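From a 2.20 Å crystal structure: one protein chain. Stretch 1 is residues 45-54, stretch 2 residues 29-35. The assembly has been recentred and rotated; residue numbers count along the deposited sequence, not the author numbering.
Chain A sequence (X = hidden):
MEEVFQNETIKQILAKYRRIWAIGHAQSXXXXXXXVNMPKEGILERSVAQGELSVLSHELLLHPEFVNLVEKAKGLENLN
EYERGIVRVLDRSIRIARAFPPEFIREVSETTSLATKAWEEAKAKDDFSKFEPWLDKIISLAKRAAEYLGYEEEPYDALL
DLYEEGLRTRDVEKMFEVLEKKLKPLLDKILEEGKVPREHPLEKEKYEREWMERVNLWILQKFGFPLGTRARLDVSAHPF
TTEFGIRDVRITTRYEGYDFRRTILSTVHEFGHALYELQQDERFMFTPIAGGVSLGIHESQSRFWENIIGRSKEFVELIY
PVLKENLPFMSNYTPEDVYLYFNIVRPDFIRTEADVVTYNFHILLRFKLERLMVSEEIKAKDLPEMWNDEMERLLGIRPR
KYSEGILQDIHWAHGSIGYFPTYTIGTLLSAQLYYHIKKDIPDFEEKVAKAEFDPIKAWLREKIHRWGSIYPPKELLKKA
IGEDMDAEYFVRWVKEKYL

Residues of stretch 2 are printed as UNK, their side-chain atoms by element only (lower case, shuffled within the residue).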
# COMPACT_ATOMS: atom_id res chain seq x y z
N GLU A 45 5.30 12.54 4.37
CA GLU A 45 4.29 12.60 3.32
C GLU A 45 3.17 11.58 3.58
O GLU A 45 2.00 11.86 3.32
CB GLU A 45 4.96 12.42 1.96
CG GLU A 45 5.87 13.63 1.64
CD GLU A 45 6.85 13.39 0.50
OE1 GLU A 45 7.73 12.52 0.66
OE2 GLU A 45 6.74 14.07 -0.55
N ARG A 46 3.53 10.42 4.11
CA ARG A 46 2.52 9.42 4.44
C ARG A 46 1.59 10.02 5.50
O ARG A 46 0.36 9.95 5.36
CB ARG A 46 3.19 8.15 4.98
CG ARG A 46 2.22 7.02 5.42
CD ARG A 46 1.20 6.69 4.34
NE ARG A 46 1.87 6.41 3.08
CZ ARG A 46 2.43 5.26 2.75
NH1 ARG A 46 2.41 4.23 3.59
NH2 ARG A 46 3.08 5.15 1.59
N SER A 47 2.17 10.65 6.51
CA SER A 47 1.41 11.25 7.62
C SER A 47 0.41 12.31 7.19
O SER A 47 -0.74 12.28 7.62
CB SER A 47 2.37 11.85 8.66
OG SER A 47 2.71 13.19 8.33
N VAL A 48 0.83 13.24 6.34
CA VAL A 48 -0.09 14.28 5.88
C VAL A 48 -1.19 13.64 5.03
O VAL A 48 -2.34 14.07 5.08
CB VAL A 48 0.65 15.35 5.04
CG1 VAL A 48 1.48 16.25 5.94
CG2 VAL A 48 1.56 14.68 4.06
N ALA A 49 -0.85 12.63 4.25
CA ALA A 49 -1.86 11.95 3.43
C ALA A 49 -2.88 11.27 4.34
O ALA A 49 -4.09 11.34 4.11
CB ALA A 49 -1.21 10.93 2.49
N GLN A 50 -2.39 10.60 5.38
CA GLN A 50 -3.30 9.93 6.32
C GLN A 50 -4.20 10.96 6.98
O GLN A 50 -5.40 10.72 7.17
CB GLN A 50 -2.50 9.20 7.40
CG GLN A 50 -1.83 7.95 6.91
CD GLN A 50 -1.00 7.31 7.99
OE1 GLN A 50 -0.13 7.96 8.59
NE2 GLN A 50 -1.25 6.04 8.26
N GLY A 51 -3.64 12.12 7.32
CA GLY A 51 -4.42 13.17 7.96
C GLY A 51 -5.50 13.81 7.09
O GLY A 51 -6.62 14.03 7.54
N GLU A 52 -5.16 14.12 5.84
CA GLU A 52 -6.13 14.73 4.95
C GLU A 52 -7.33 13.81 4.74
O GLU A 52 -8.48 14.27 4.73
CB GLU A 52 -5.47 15.05 3.61
CG GLU A 52 -4.42 16.15 3.64
CD GLU A 52 -5.02 17.53 3.96
OE1 GLU A 52 -6.20 17.77 3.62
OE2 GLU A 52 -4.31 18.37 4.53
N LEU A 53 -7.07 12.51 4.59
CA LEU A 53 -8.13 11.52 4.38
C LEU A 53 -9.02 11.36 5.61
O LEU A 53 -10.23 11.17 5.47
CB LEU A 53 -7.53 10.15 4.01
CG LEU A 53 -6.82 10.12 2.65
CD1 LEU A 53 -6.18 8.75 2.41
CD2 LEU A 53 -7.83 10.45 1.56
N SER A 54 -8.44 11.41 6.80
CA SER A 54 -9.25 11.28 8.02
C SER A 54 -10.22 12.43 8.10
O SER A 54 -11.38 12.25 8.48
CB SER A 54 -8.38 11.26 9.28
OG SER A 54 -7.80 9.98 9.46
N UNK A 29 -4.46 0.35 3.69
CA UNK A 29 -3.31 0.09 2.85
C UNK A 29 -2.16 1.01 3.26
O UNK A 29 -1.01 0.58 3.33
c UNK A 29 -3.66 0.30 1.36
c UNK A 29 -2.43 0.13 0.50
c UNK A 29 -4.71 -0.73 0.95
N UNK A 30 -2.48 2.26 3.55
CA UNK A 30 -1.48 3.25 3.97
C UNK A 30 -0.80 2.84 5.26
O UNK A 30 0.43 2.85 5.35
c UNK A 30 -1.89 4.92 1.69
c UNK A 30 -2.01 5.62 3.01
c UNK A 30 -3.18 6.59 3.03
c UNK A 30 -2.16 4.61 4.15
N UNK A 31 -1.60 2.49 6.27
CA UNK A 31 -1.06 2.09 7.56
C UNK A 31 -0.25 0.82 7.46
O UNK A 31 0.86 0.73 8.01
N UNK A 32 -0.79 -0.17 6.77
CA UNK A 32 -0.07 -1.43 6.61
C UNK A 32 1.27 -1.17 5.93
O UNK A 32 2.32 -1.63 6.40
c UNK A 32 0.53 -4.04 4.26
c UNK A 32 -0.21 -3.71 5.45
n UNK A 32 0.60 -5.79 5.65
c UNK A 32 0.82 -3.34 3.07
c UNK A 32 1.58 -3.98 2.09
c UNK A 32 2.06 -5.29 2.28
c UNK A 32 -0.14 -4.80 6.26
c UNK A 32 1.79 -5.99 3.43
c UNK A 32 -0.90 -2.40 5.75
c UNK A 32 1.02 -5.35 4.42
N UNK A 33 1.24 -0.44 4.83
CA UNK A 33 2.47 -0.17 4.08
C UNK A 33 3.46 0.62 4.93
O UNK A 33 4.67 0.37 4.89
o UNK A 33 3.81 2.17 2.19
c UNK A 33 2.15 0.57 2.77
o UNK A 33 3.98 0.15 1.34
c UNK A 33 3.40 1.00 2.04
N UNK A 34 2.94 1.58 5.69
CA UNK A 34 3.81 2.36 6.56
C UNK A 34 4.63 1.42 7.46
O UNK A 34 5.84 1.60 7.58
c UNK A 34 4.94 4.04 8.82
c UNK A 34 2.81 5.31 8.88
c UNK A 34 3.45 3.94 8.72
c UNK A 34 2.98 3.35 7.37
N UNK A 35 3.97 0.42 8.04
CA UNK A 35 4.63 -0.54 8.94
C UNK A 35 5.51 -1.58 8.25
O UNK A 35 6.57 -1.94 8.77
c UNK A 35 3.60 -1.34 9.76
c UNK A 35 2.80 -0.57 10.81
o UNK A 35 3.35 1.24 12.20
c UNK A 35 3.67 0.10 11.86
o UNK A 35 4.65 -0.50 12.34

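Position 29 opens the stretch with three side-chain carbons: one attached to CA and carrying the other two. That branch at the first carbon is valine, Val29. Its CA-to-CB bond runs sideways, and the side chain makes no contact with stretch 1.

Position 30 has four carbons, forked at the second, and points toward stretch 1. One end carbon lies over a face of the Arg46 guanidinium; the other packs 3.7 Å from Leu53 CD1 and 4.3 Å from Gln50 CG. A fork one carbon further out than valine's makes this Leu30. The fork carbon, CG, is 3.6 Å from Arg46 CD, and CD2 is the end that meets Leu53.

Position 31 has no side-chain atoms at all, and is Gly31. Gln50 NE2 comes to 4.0 Å from its CA. A CB here would point away from stretch 1 and would have room, so this contact alone does not demand glycine.

Position 32 carries one carbon leading to fused five- and six-membered rings holding eight carbons and one nitrogen, which can only be tryptophan. Trp32 points away, and its indole touches nothing of stretch 1.

Position 33 shows two carbons, the second bearing two oxygens: a short carboxylate, directed toward stretch 1, with one oxygen 2.9 Å from Arg46 NH1. It is Asp33. OD1 accepts from NH1 at that distance and from Arg46 NH2 at 3.1 Å, lying near the guanidinium plane, and the pair forms a salt bridge.

Position 34 again has four carbons forked at the second, pointing toward the partner. One end carbon sits 3.9 Å from Arg46 CG and 4.0 Å from Gln50 OE1. It is Leu34, and that carbon is CD2.

Position 35 ends the stretch with three carbons, the third carrying two oxygens. This longer acid is Glu35, exposed and out of reach of stretch 1.

The two helices run nearly antiparallel, at 161°, with their axes 10.8 Å apart at closest approach. Positions 30, 33 and 34 build the contact, as the spacing of a helical face predicts. Arg46 bridges the gap: its aliphatic part packs on both leucines, while its head is held by Asp33 and, through a weak hydrogen bond of 3.0 Å from NH1, by Leu30 O. That carbonyl also accepts the helical bond from Leu34 N. The rule is a buried arginine whose charge is answered at its edge and whose face is covered by Leu30, with Leu53 extending the apolar packing.

Stretch 2 29-35: VLGWDLE
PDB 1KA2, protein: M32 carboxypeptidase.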